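Local structure of 3-ketosteroid-delta4-5alpha-dehydrogenase (4AT2) at residues Gly48-Ala52 with Trp76-Thr80; Asp66-Arg72 with Val217-Met223; Ile359-Ser363 with Lys429-Val435; Glu386-Glu390 with Leu402-Val406. The protein catalyses, with FAD as cofactor, the dehydrogenation of 3-ketosteroids that introduces the delta4 double bond, a step in bacterial steroid catabolism. All blocks are in the same frame, centred on the assembly; numbering follows the deposited sequence. Where two conformers were deposited one is given.

Interaction 1 (Gly48-Ala52 with Trp76-Thr80); sequences GYGIA and WGGAT. Unlike the reference sequence in segment 76-80: Thr80 (reference Ala). With FAD (flavin-adenine dinucleotide), chain D.
One face of the Tyr49 ring carries CB of Trp76, which lies 3.6 Å from the ring centroid and only 15° off the ring normal, the geometry of a CH-pi contact. The indole itself is not laid on the phenol: the planes of the Tyr49 ring and the five-membered ring of Trp76 are turned 49° apart, an oblique arrangement. Tyr221, from the neighbouring strand pairing, touches both side chains. Swinging CG anti to the nitrogen (chi1 -152°) brings the Tyr49 ring up to the methylene. Were Tyr49 an alanine, CB of Trp76 would lose the ring face it sits on, and the indole would probably be freer to shift. Next to the rings, the backbones are joined by a nearly linear bond from Gly77 N to Tyr49 O, 3.0 Å long. The spacing of Gly48 and Gly50, between strand 45-47 and helix 51-62, is consistent with the GxGxxG turn of a Rossmann-like dinucleotide fold, with Gly50 as N-cap of the helix. A side chain on Gly50 would collide with O5B of FAD, and one on Gly48 with O4B. The helix start and the 76-80 loop share the pyrophosphate: Ala52 N donates to O2P of FAD at 3.3 Å, and Ala79 N to O2A of FAD at 2.9 Å. Thr80, which differs from the reference sequence, joins protein and cofactor through OG1. That atom donates to FAD O1A at 2.6 Å, accepts from FAD O4' at 2.8 Å, and also receives Ile51 N at 3.2 Å, a more bent bond.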
# COMPACT_ATOMS: atom_id res chain seq x y z
N GLY A 48 -19.90 14.07 -12.83
CA GLY A 48 -19.29 14.76 -11.69
C GLY A 48 -18.90 16.20 -12.01
O GLY A 48 -18.13 16.45 -12.94
N TYR A 49 -19.45 17.14 -11.24
CA TYR A 49 -19.23 18.56 -11.51
C TYR A 49 -18.30 19.20 -10.47
O TYR A 49 -18.66 20.19 -9.81
CB TYR A 49 -20.58 19.29 -11.53
CG TYR A 49 -20.65 20.54 -12.39
CD1 TYR A 49 -19.49 21.22 -12.79
CD2 TYR A 49 -21.89 21.07 -12.76
CE1 TYR A 49 -19.57 22.36 -13.56
CE2 TYR A 49 -21.97 22.21 -13.53
CZ TYR A 49 -20.81 22.86 -13.92
OH TYR A 49 -20.88 24.00 -14.69
N GLY A 50 -17.12 18.61 -10.33
CA GLY A 50 -16.05 19.18 -9.49
C GLY A 50 -14.96 19.70 -10.40
O GLY A 50 -15.22 20.07 -11.54
N ILE A 51 -13.72 19.73 -9.91
CA ILE A 51 -12.64 20.35 -10.69
C ILE A 51 -12.35 19.63 -12.00
O ILE A 51 -12.20 20.27 -13.05
CB ILE A 51 -11.34 20.56 -9.87
CG1 ILE A 51 -10.30 21.33 -10.70
CG2 ILE A 51 -10.74 19.25 -9.39
CD1 ILE A 51 -10.81 22.69 -11.16
N ALA A 52 -12.26 18.30 -11.95
CA ALA A 52 -11.94 17.51 -13.13
C ALA A 52 -13.06 17.66 -14.15
O ALA A 52 -12.80 17.84 -15.34
CB ALA A 52 -11.75 16.05 -12.77
N TRP A 76 -23.08 22.38 -8.21
CA TRP A 76 -21.68 22.13 -8.57
C TRP A 76 -20.73 22.41 -7.43
O TRP A 76 -21.09 23.04 -6.45
CB TRP A 76 -21.27 22.92 -9.81
CG TRP A 76 -21.53 24.41 -9.75
CD1 TRP A 76 -22.59 25.11 -10.31
CD2 TRP A 76 -20.69 25.44 -9.10
NE1 TRP A 76 -22.48 26.46 -10.07
CE2 TRP A 76 -21.37 26.73 -9.35
CE3 TRP A 76 -19.50 25.44 -8.38
CZ2 TRP A 76 -20.86 27.93 -8.88
CZ3 TRP A 76 -19.00 26.66 -7.90
CH2 TRP A 76 -19.67 27.88 -8.15
N GLY A 77 -19.51 21.90 -7.56
CA GLY A 77 -18.45 22.24 -6.62
C GLY A 77 -17.72 21.05 -6.02
O GLY A 77 -16.48 21.05 -5.96
N GLY A 78 -18.49 20.06 -5.57
CA GLY A 78 -17.93 18.85 -4.92
C GLY A 78 -17.00 19.19 -3.77
O GLY A 78 -17.19 20.20 -3.08
N ALA A 79 -15.99 18.35 -3.56
CA ALA A 79 -14.93 18.62 -2.59
C ALA A 79 -14.11 19.83 -2.99
O ALA A 79 -13.55 20.52 -2.13
CB ALA A 79 -14.02 17.40 -2.45
N THR A 80 -14.03 20.10 -4.29
CA THR A 80 -13.21 21.21 -4.77
C THR A 80 -13.61 22.56 -4.15
O THR A 80 -12.75 23.33 -3.72
CB THR A 80 -13.22 21.29 -6.31
OG1 THR A 80 -12.74 20.05 -6.86
CG2 THR A 80 -12.33 22.43 -6.80
PA FAD D . -14.93 16.64 -6.57
O1A FAD D . -14.44 18.03 -6.66
O2A FAD D . -15.42 16.14 -5.28
O5B FAD D . -16.08 16.45 -7.66
C5B FAD D . -16.72 15.18 -7.86
C4B FAD D . -18.21 15.42 -8.14
O4B FAD D . -18.75 14.13 -8.48
C3B FAD D . -18.93 15.87 -6.86
O3B FAD D . -19.69 17.08 -7.13
C2B FAD D . -19.83 14.68 -6.50
O2B FAD D . -21.06 15.14 -5.89
C1B FAD D . -20.07 14.05 -7.87
N9A FAD D . -20.44 12.62 -7.81
C8A FAD D . -20.04 11.68 -6.95
N7A FAD D . -20.61 10.53 -7.29
C5A FAD D . -21.37 10.74 -8.39
C6A FAD D . -22.16 9.95 -9.15
N6A FAD D . -22.28 8.66 -8.85
N1A FAD D . -22.82 10.43 -10.22
C2A FAD D . -22.70 11.77 -10.56
N3A FAD D . -21.89 12.58 -9.77
C4A FAD D . -21.25 12.04 -8.70
N1 FAD D . -6.52 19.30 -2.77
C2 FAD D . -5.69 20.22 -3.38
O2 FAD D . -5.07 19.88 -4.38
N3 FAD D . -5.56 21.51 -2.86
C4 FAD D . -6.23 21.88 -1.70
O4 FAD D . -6.08 23.02 -1.26
C4X FAD D . -7.07 20.95 -1.07
N5 FAD D . -7.73 21.26 0.07
C5X FAD D . -8.34 20.28 0.78
C6 FAD D . -8.79 20.53 2.08
C7 FAD D . -9.44 19.53 2.81
C7M FAD D . -9.88 19.83 4.11
C8 FAD D . -9.62 18.25 2.24
C8M FAD D . -10.27 17.20 2.91
C9 FAD D . -9.18 18.01 0.93
C9A FAD D . -8.51 19.01 0.21
N10 FAD D . -8.04 18.78 -1.04
C10 FAD D . -7.21 19.67 -1.61
C1' FAD D . -8.47 17.61 -1.85
C2' FAD D . -9.42 18.07 -2.97
O2' FAD D . -10.45 18.83 -2.33
C3' FAD D . -10.04 16.87 -3.70
O3' FAD D . -9.12 15.77 -3.81
C4' FAD D . -10.50 17.31 -5.11
O4' FAD D . -11.41 18.40 -4.96
C5' FAD D . -11.20 16.15 -5.83
O5' FAD D . -11.53 16.58 -7.16
P FAD D . -12.55 15.72 -8.06
O1P FAD D . -12.05 14.35 -8.23
O2P FAD D . -12.91 16.56 -9.25
O3P FAD D . -13.81 15.54 -7.03

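Interaction 2 (Asp66-Arg72 with Val217-Met223); sequences DVLVLER and VRAEYDM. With FAD (flavin-adenine dinucleotide), chain D.
At the edge of the parallel sheet of the Rossmann-like FAD-binding fold, strand 218-220 pairs in parallel with strand 67-70; the axes of these short strands approach to 4.5 Å and run 26° from alignment. Arg218 N donates to Val67 O, Val69 N to Arg218 O, Glu220 N to Val69 O and Glu71 N to Glu220 O, the alternating pattern of a parallel ladder. On the face that bears Val69, its CG2 packs against CG1 of Val217 at 3.7 Å, with helix 51-62 touching Val217 and Val67. The other face bears Leu68, Leu70, Arg218 and Glu220, and there the Leu70 methyl CD2 rests on CE of Met223. At the start of the ladder, Arg218 NH1 forms a salt bridge with Asp66 OD1, 3.1 Å, on the syn side of the carboxylate; the carboxylate and guanidinium planes are nearly coplanar, 16° apart, and NH1 is also bonded to Glu41 O. Leu68 lies over one face of that guanidinium. Past the strands, CG of Glu71 sits at the edge of the Tyr221 ring, 3.5 Å from its CD1. The chain of Glu71 is bent at chi2 (56°), which carries the carboxylate to the adenosine ribose: OE1 accepts from FAD O3B at 2.7 Å and OE2 from FAD O2B at 2.8 Å. This grip on both ribose hydroxyls is characteristic of an acidic residue ending the second strand of such folds. Thr73 and Tyr49 N also bond this carboxylate. The arginine that follows, Arg72, pairs with Asp289, while its CB lies 3.4 Å from FAD N3A.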
# COMPACT_ATOMS: atom_id res chain seq x y z
N ASP A 66 -21.10 18.97 -27.97
CA ASP A 66 -22.27 19.18 -27.12
C ASP A 66 -21.97 18.48 -25.79
O ASP A 66 -21.79 17.27 -25.76
CB ASP A 66 -23.50 18.59 -27.84
CG ASP A 66 -24.74 18.48 -26.95
OD1 ASP A 66 -24.94 19.27 -26.01
OD2 ASP A 66 -25.56 17.57 -27.23
N VAL A 67 -21.88 19.26 -24.72
CA VAL A 67 -21.44 18.73 -23.42
C VAL A 67 -22.55 18.72 -22.38
O VAL A 67 -23.24 19.74 -22.18
CB VAL A 67 -20.26 19.56 -22.84
CG1 VAL A 67 -19.74 18.95 -21.55
CG2 VAL A 67 -19.13 19.66 -23.85
N LEU A 68 -22.72 17.59 -21.71
CA LEU A 68 -23.66 17.46 -20.60
C LEU A 68 -22.96 16.94 -19.36
O LEU A 68 -22.38 15.86 -19.38
CB LEU A 68 -24.83 16.54 -20.99
CG LEU A 68 -25.86 16.17 -19.91
CD1 LEU A 68 -26.55 17.42 -19.37
CD2 LEU A 68 -26.88 15.17 -20.47
N VAL A 69 -23.02 17.72 -18.28
CA VAL A 69 -22.46 17.31 -16.99
C VAL A 69 -23.58 16.71 -16.15
O VAL A 69 -24.66 17.27 -16.07
CB VAL A 69 -21.84 18.51 -16.25
CG1 VAL A 69 -21.21 18.07 -14.92
CG2 VAL A 69 -20.77 19.18 -17.10
N LEU A 70 -23.30 15.56 -15.54
CA LEU A 70 -24.26 14.89 -14.66
C LEU A 70 -23.74 14.97 -13.23
O LEU A 70 -22.66 14.45 -12.92
CB LEU A 70 -24.41 13.43 -15.08
CG LEU A 70 -24.70 13.14 -16.55
CD1 LEU A 70 -24.68 11.64 -16.74
CD2 LEU A 70 -26.05 13.71 -16.96
N GLU A 71 -24.49 15.64 -12.35
CA GLU A 71 -24.02 15.87 -10.99
C GLU A 71 -24.98 15.24 -9.99
O GLU A 71 -26.19 15.45 -10.08
CB GLU A 71 -23.86 17.37 -10.73
CG GLU A 71 -23.72 17.78 -9.26
CD GLU A 71 -22.57 17.09 -8.55
OE1 GLU A 71 -21.50 16.87 -9.17
OE2 GLU A 71 -22.74 16.76 -7.35
N ARG A 72 -24.43 14.47 -9.05
CA ARG A 72 -25.24 13.70 -8.09
C ARG A 72 -25.99 14.57 -7.08
O ARG A 72 -27.13 14.26 -6.71
CB ARG A 72 -24.32 12.70 -7.37
CG ARG A 72 -24.96 11.94 -6.23
CD ARG A 72 -23.94 10.93 -5.72
NE ARG A 72 -24.47 10.13 -4.63
CZ ARG A 72 -23.81 9.11 -4.08
NH1 ARG A 72 -22.60 8.77 -4.53
NH2 ARG A 72 -24.35 8.43 -3.09
N VAL A 217 -22.15 24.72 -21.91
CA VAL A 217 -22.16 23.43 -21.21
C VAL A 217 -23.49 23.28 -20.47
O VAL A 217 -23.95 24.21 -19.81
CB VAL A 217 -20.98 23.32 -20.22
CG1 VAL A 217 -21.13 22.08 -19.34
CG2 VAL A 217 -19.66 23.26 -20.99
N ARG A 218 -24.11 22.11 -20.61
CA ARG A 218 -25.39 21.78 -19.97
C ARG A 218 -25.12 20.99 -18.69
O ARG A 218 -24.13 20.26 -18.62
CB ARG A 218 -26.23 20.93 -20.93
CG ARG A 218 -26.43 21.55 -22.31
CD ARG A 218 -26.65 20.47 -23.38
NE ARG A 218 -27.71 19.57 -22.96
CZ ARG A 218 -27.91 18.34 -23.45
NH1 ARG A 218 -27.12 17.82 -24.38
NH2 ARG A 218 -28.92 17.64 -22.97
N ALA A 219 -25.99 21.15 -17.69
CA ALA A 219 -25.86 20.39 -16.44
C ALA A 219 -27.21 19.82 -15.99
O ALA A 219 -28.24 20.49 -16.07
CB ALA A 219 -25.25 21.25 -15.34
N GLU A 220 -27.18 18.57 -15.52
CA GLU A 220 -28.34 17.94 -14.89
C GLU A 220 -27.96 17.50 -13.49
O GLU A 220 -26.90 16.91 -13.29
CB GLU A 220 -28.83 16.73 -15.71
CG GLU A 220 -29.63 17.09 -16.96
CD GLU A 220 -30.98 17.73 -16.65
OE1 GLU A 220 -31.59 17.41 -15.61
OE2 GLU A 220 -31.44 18.55 -17.47
N TYR A 221 -28.83 17.80 -12.52
CA TYR A 221 -28.55 17.55 -11.10
C TYR A 221 -29.37 16.38 -10.57
O TYR A 221 -30.22 15.84 -11.28
CB TYR A 221 -28.77 18.84 -10.30
CG TYR A 221 -27.76 19.90 -10.66
CD1 TYR A 221 -26.45 19.84 -10.16
CD2 TYR A 221 -28.08 20.94 -11.54
CE1 TYR A 221 -25.51 20.78 -10.51
CE2 TYR A 221 -27.13 21.89 -11.89
CZ TYR A 221 -25.85 21.80 -11.38
OH TYR A 221 -24.89 22.74 -11.71
N ASP A 222 -29.10 15.98 -9.33
CA ASP A 222 -29.64 14.75 -8.75
C ASP A 222 -29.37 13.52 -9.63
O ASP A 222 -30.13 12.56 -9.61
CB ASP A 222 -31.14 14.87 -8.46
CG ASP A 222 -31.62 13.85 -7.43
OD1 ASP A 222 -30.90 13.63 -6.44
OD2 ASP A 222 -32.71 13.27 -7.62
N MET A 223 -28.28 13.57 -10.39
CA MET A 223 -27.90 12.49 -11.29
C MET A 223 -26.90 11.59 -10.61
O MET A 223 -25.71 11.90 -10.60
CB MET A 223 -27.22 13.06 -12.54
CG MET A 223 -28.17 13.45 -13.64
SD MET A 223 -28.73 12.03 -14.59
CE MET A 223 -29.59 12.92 -15.87
PA FAD D . -14.93 16.64 -6.57
O1A FAD D . -14.44 18.03 -6.66
O2A FAD D . -15.42 16.14 -5.28
O5B FAD D . -16.08 16.45 -7.66
C5B FAD D . -16.72 15.18 -7.86
C4B FAD D . -18.21 15.42 -8.14
O4B FAD D . -18.75 14.13 -8.48
C3B FAD D . -18.93 15.87 -6.86
O3B FAD D . -19.69 17.08 -7.13
C2B FAD D . -19.83 14.68 -6.50
O2B FAD D . -21.06 15.14 -5.89
C1B FAD D . -20.07 14.05 -7.87
N9A FAD D . -20.44 12.62 -7.81
C8A FAD D . -20.04 11.68 -6.95
N7A FAD D . -20.61 10.53 -7.29
C5A FAD D . -21.37 10.74 -8.39
C6A FAD D . -22.16 9.95 -9.15
N6A FAD D . -22.28 8.66 -8.85
N1A FAD D . -22.82 10.43 -10.22
C2A FAD D . -22.70 11.77 -10.56
N3A FAD D . -21.89 12.58 -9.77
C4A FAD D . -21.25 12.04 -8.70
N1 FAD D . -6.52 19.30 -2.77
C2 FAD D . -5.69 20.22 -3.38
O2 FAD D . -5.07 19.88 -4.38
N3 FAD D . -5.56 21.51 -2.86
C4 FAD D . -6.23 21.88 -1.70
O4 FAD D . -6.08 23.02 -1.26
C4X FAD D . -7.07 20.95 -1.07
N5 FAD D . -7.73 21.26 0.07
C5X FAD D . -8.34 20.28 0.78
C6 FAD D . -8.79 20.53 2.08
C7 FAD D . -9.44 19.53 2.81
C7M FAD D . -9.88 19.83 4.11
C8 FAD D . -9.62 18.25 2.24
C8M FAD D . -10.27 17.20 2.91
C9 FAD D . -9.18 18.01 0.93
C9A FAD D . -8.51 19.01 0.21
N10 FAD D . -8.04 18.78 -1.04
C10 FAD D . -7.21 19.67 -1.61
C1' FAD D . -8.47 17.61 -1.85
C2' FAD D . -9.42 18.07 -2.97
O2' FAD D . -10.45 18.83 -2.33
C3' FAD D . -10.04 16.87 -3.70
O3' FAD D . -9.12 15.77 -3.81
C4' FAD D . -10.50 17.31 -5.11
O4' FAD D . -11.41 18.40 -4.96
C5' FAD D . -11.20 16.15 -5.83
O5' FAD D . -11.53 16.58 -7.16
P FAD D . -12.55 15.72 -8.06
O1P FAD D . -12.05 14.35 -8.23
O2P FAD D . -12.91 16.56 -9.25
O3P FAD D . -13.81 15.54 -7.03
O HOH W 1 -28.53 11.78 -6.39
O HOH W 2 -29.46 15.67 -5.22

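Interaction 3 (Ile359-Ser363 with Lys429-Val435); sequences IDEAS and KPIGTPV
Both oxygens of the Asp360 carboxylate are gripped, each by a different part of the contact. OD1 receives two donors from its own segment: Ser363 N at 2.8 Å, nearly along the C-O axis, and Ser363 OG, also at 2.8 Å, from above the carboxylate plane. Asp360 is the N-cap of helix 361-369, and the first of these is its capping bond. OD2 turns to the other segment and accepts Gly432 N on its anti lone pair, 2.8 Å and 165°. Placing CG between the backbone nitrogen and carbonyl carbon (chi1 64°) lets one group serve both helix and loop. A water donates to Asp360 OD2 and Pro430 O, bridging the segments; a second one links Ser363 OG to Lys429, accepting from NZ at 2.6 Å. Lys429 NZ lies 6.2 Å from Asp360 OD2, so any help to the negative charge is probably indirect. Beside this network, Glu361 N donates to Pro434 O at 3.0 Å, and the proline, preceded by a cis peptide bond, sets its CG 3.8 Å from Glu361 OE1. Val435 pairs with Asp360 as an antiparallel non-hydrogen-bonded pair. The contact thus lies where strand 356-360 turns into helix 361-369 alongside the start of strand 435-439, its neighbour in an antiparallel sheet, while helix 401-413 touches Pro430 and Ile431 of the incoming loop.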
# COMPACT_ATOMS: atom_id res chain seq x y z
N ILE A 359 8.35 20.97 23.63
CA ILE A 359 8.55 22.39 23.34
C ILE A 359 8.71 23.17 24.63
O ILE A 359 7.99 22.91 25.61
CB ILE A 359 7.38 22.92 22.47
CG1 ILE A 359 7.63 24.37 22.00
CG2 ILE A 359 6.03 22.73 23.18
CD1 ILE A 359 6.72 24.82 20.86
N ASP A 360 9.68 24.09 24.66
CA ASP A 360 9.83 24.90 25.87
C ASP A 360 8.75 25.98 25.92
O ASP A 360 8.12 26.31 24.92
CB ASP A 360 11.26 25.42 26.11
CG ASP A 360 11.77 26.38 25.05
OD1 ASP A 360 11.04 27.29 24.63
OD2 ASP A 360 12.94 26.25 24.67
N GLU A 361 8.51 26.48 27.13
CA GLU A 361 7.38 27.37 27.35
C GLU A 361 7.49 28.64 26.49
O GLU A 361 6.51 29.05 25.88
CB GLU A 361 7.29 27.67 28.85
CG GLU A 361 6.48 28.87 29.31
CD GLU A 361 6.53 28.96 30.82
OE1 GLU A 361 5.92 28.08 31.48
OE2 GLU A 361 7.24 29.84 31.36
N ALA A 362 8.68 29.24 26.43
CA ALA A 362 8.88 30.45 25.64
C ALA A 362 8.60 30.19 24.16
O ALA A 362 8.00 31.03 23.47
CB ALA A 362 10.28 31.01 25.82
N SER A 363 9.03 29.03 23.66
CA SER A 363 8.81 28.70 22.25
C SER A 363 7.35 28.42 21.95
O SER A 363 6.84 28.76 20.88
CB SER A 363 9.67 27.51 21.83
OG SER A 363 11.03 27.85 21.88
N LYS A 429 17.50 25.45 17.75
CA LYS A 429 18.13 26.01 18.94
C LYS A 429 17.80 25.09 20.10
O LYS A 429 16.84 24.32 20.00
CB LYS A 429 17.66 27.45 19.21
CG LYS A 429 16.18 27.58 19.53
CD LYS A 429 15.89 29.04 19.88
CE LYS A 429 14.43 29.25 20.21
NZ LYS A 429 14.28 30.69 20.59
N PRO A 430 18.60 25.13 21.18
CA PRO A 430 18.33 24.19 22.26
C PRO A 430 16.93 24.34 22.86
O PRO A 430 16.38 25.45 22.92
CB PRO A 430 19.39 24.55 23.31
CG PRO A 430 20.53 25.09 22.49
CD PRO A 430 19.86 25.88 21.40
N ILE A 431 16.37 23.21 23.26
CA ILE A 431 15.13 23.21 24.02
C ILE A 431 15.45 23.60 25.46
O ILE A 431 16.29 22.96 26.11
CB ILE A 431 14.44 21.84 23.98
CG1 ILE A 431 14.15 21.44 22.54
CG2 ILE A 431 13.15 21.87 24.80
CD1 ILE A 431 13.73 20.01 22.41
N GLY A 432 14.80 24.66 25.93
CA GLY A 432 15.01 25.15 27.29
C GLY A 432 14.03 24.60 28.31
O GLY A 432 13.42 23.54 28.11
N THR A 433 13.88 25.34 29.41
CA THR A 433 12.97 24.97 30.49
C THR A 433 12.22 26.23 30.96
O THR A 433 12.71 27.34 30.77
CB THR A 433 13.72 24.33 31.68
OG1 THR A 433 14.71 25.25 32.16
CG2 THR A 433 14.37 23.00 31.28
N PRO A 434 11.01 26.08 31.54
CA PRO A 434 10.24 24.86 31.70
C PRO A 434 9.88 24.30 30.34
O PRO A 434 9.94 25.01 29.32
CB PRO A 434 8.96 25.31 32.43
CG PRO A 434 9.19 26.72 32.84
CD PRO A 434 10.23 27.28 31.93
N VAL A 435 9.53 23.01 30.32
CA VAL A 435 9.32 22.30 29.07
C VAL A 435 7.94 21.66 29.12
O VAL A 435 7.47 21.26 30.19
CB VAL A 435 10.49 21.28 28.83
CG1 VAL A 435 10.61 20.26 29.96
CG2 VAL A 435 10.41 20.64 27.45
O HOH W 3 13.90 26.25 22.03
O HOH W 4 10.85 28.44 28.36
O HOH W 5 11.81 30.92 21.51

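Interaction 4 (Glu386-Glu390 with Leu402-Val406); sequences ETVEE and LQSTV
Val388 is the first residue of 386-390 to meet the other helix, and the turn leading into it is fixed just before: Thr387 is the N-cap of helix 388-394, its OG1 accepting Glu390 N at 3.1 Å and 161°, while the same hydroxyl donates to Glu390 OE1 at 2.7 Å. Both methyls of Val388 are used. CG1, anti to the nitrogen (chi1 179°), approaches CG of Leu402 at 4.0 Å and CA of Gln403 at 3.9 Å; CG2 meets CG1 of Val406 at 4.1 Å. Leu402 and Val406 stand one turn apart on helix 401-413, tied by the backbone bond from Val406 N to Leu402 O, so the valine faces a single apolar stripe. Glu389 comes next and runs obliquely across Gln403. Its CB lies 3.7 Å from Gln403 OE1, and the carboxylate and amide planes are only 15° apart. Instead of bonding directly, the two polar ends share waters: one accepts from Gln403 NE2 at 2.9 Å, another donates to Gln403 OE1 at 2.8 Å, and each gives a weak bond to the Glu389 carboxylate. With a leucine in place of Gln403, both waters would lose their amide partner, and the Glu389 carboxylate would probably be freer to turn. The pair belongs to a helix-loop-helix hairpin, and Glu392 OE2 accepts Leu402 N and Gln403 N across the same turn. A small apolar patch bordered by a water-mediated polar rim implies that hydrophobic contact joins the helices here, with hydration accommodating the carboxylate at the border.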
# COMPACT_ATOMS: atom_id res chain seq x y z
N GLU A 386 9.31 21.32 35.04
CA GLU A 386 10.48 22.17 35.17
C GLU A 386 11.69 21.56 34.46
O GLU A 386 12.58 22.28 34.04
CB GLU A 386 10.82 22.38 36.65
CG GLU A 386 9.80 23.19 37.43
CD GLU A 386 9.63 24.60 36.88
OE1 GLU A 386 10.64 25.34 36.80
OE2 GLU A 386 8.48 24.97 36.53
N THR A 387 11.72 20.23 34.35
CA THR A 387 12.85 19.53 33.74
C THR A 387 12.38 18.47 32.75
O THR A 387 11.25 17.99 32.82
CB THR A 387 13.74 18.84 34.80
OG1 THR A 387 13.00 17.79 35.43
CG2 THR A 387 14.24 19.83 35.88
N VAL A 388 13.27 18.11 31.81
CA VAL A 388 13.01 17.02 30.88
C VAL A 388 12.87 15.69 31.60
O VAL A 388 12.02 14.87 31.25
CB VAL A 388 14.11 16.94 29.80
CG1 VAL A 388 13.87 15.79 28.83
CG2 VAL A 388 14.17 18.25 29.03
N GLU A 389 13.70 15.48 32.62
CA GLU A 389 13.61 14.27 33.44
C GLU A 389 12.19 14.09 34.00
O GLU A 389 11.63 13.00 33.92
CB GLU A 389 14.64 14.30 34.57
CG GLU A 389 14.55 13.10 35.50
CD GLU A 389 15.63 13.07 36.56
OE1 GLU A 389 16.39 14.05 36.71
OE2 GLU A 389 15.71 12.04 37.26
N GLU A 390 11.61 15.16 34.55
CA GLU A 390 10.24 15.07 35.06
C GLU A 390 9.22 14.89 33.95
O GLU A 390 8.29 14.10 34.10
CB GLU A 390 9.87 16.31 35.87
CG GLU A 390 10.57 16.42 37.20
CD GLU A 390 10.47 17.83 37.74
OE1 GLU A 390 11.23 18.70 37.27
OE2 GLU A 390 9.61 18.08 38.61
N LEU A 402 13.63 10.04 26.64
CA LEU A 402 13.44 11.41 26.19
C LEU A 402 14.63 12.29 26.58
O LEU A 402 15.07 13.15 25.80
CB LEU A 402 12.13 12.01 26.74
CG LEU A 402 11.84 13.47 26.34
CD1 LEU A 402 11.58 13.62 24.84
CD2 LEU A 402 10.65 13.97 27.16
N GLN A 403 15.17 12.07 27.78
CA GLN A 403 16.31 12.86 28.23
C GLN A 403 17.46 12.80 27.24
O GLN A 403 18.08 13.81 26.93
CB GLN A 403 16.80 12.40 29.60
CG GLN A 403 15.82 12.64 30.74
CD GLN A 403 16.43 12.23 32.07
OE1 GLN A 403 17.36 12.88 32.56
NE2 GLN A 403 15.92 11.16 32.64
N SER A 404 17.76 11.60 26.76
CA SER A 404 18.87 11.43 25.83
C SER A 404 18.59 12.09 24.49
O SER A 404 19.47 12.73 23.93
CB SER A 404 19.24 9.96 25.65
OG SER A 404 18.16 9.22 25.09
N THR A 405 17.36 11.95 23.98
CA THR A 405 16.96 12.63 22.74
C THR A 405 17.22 14.13 22.84
O THR A 405 17.78 14.74 21.93
CB THR A 405 15.48 12.35 22.44
OG1 THR A 405 15.38 10.98 22.03
CG2 THR A 405 14.91 13.27 21.34
N VAL A 406 16.80 14.72 23.96
CA VAL A 406 16.93 16.16 24.13
C VAL A 406 18.39 16.56 24.36
O VAL A 406 18.84 17.60 23.84
CB VAL A 406 16.00 16.68 25.26
CG1 VAL A 406 16.27 18.16 25.55
CG2 VAL A 406 14.55 16.46 24.88
O HOH W 6 16.61 9.76 35.07
O HOH W 7 18.99 12.94 34.80

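How the interactions relate
Interactions 1 and 2 build one site. They touch, Gly48 N lying 2.8 Å from Leu70 O, and both meet FAD: interaction 1, mostly buried, handles the pyrophosphate through backbone amides and a hydroxyl, whereas interaction 2 is a strand pairing at a sheet edge whose carboxylate takes the ribose. Interactions 3 and 4 lie on the opposite side of the chain's centre, about 31 Å or more from the first two by nearest atoms. Partly exposed and without cofactor, they adjoin each other where Val435 packs on Thr387 and Val388. Each includes an N-capped helix start; interaction 3 crosses by direct polar bonds supplemented by waters, whereas interaction 4 has apolar contact and only water-mediated polar links.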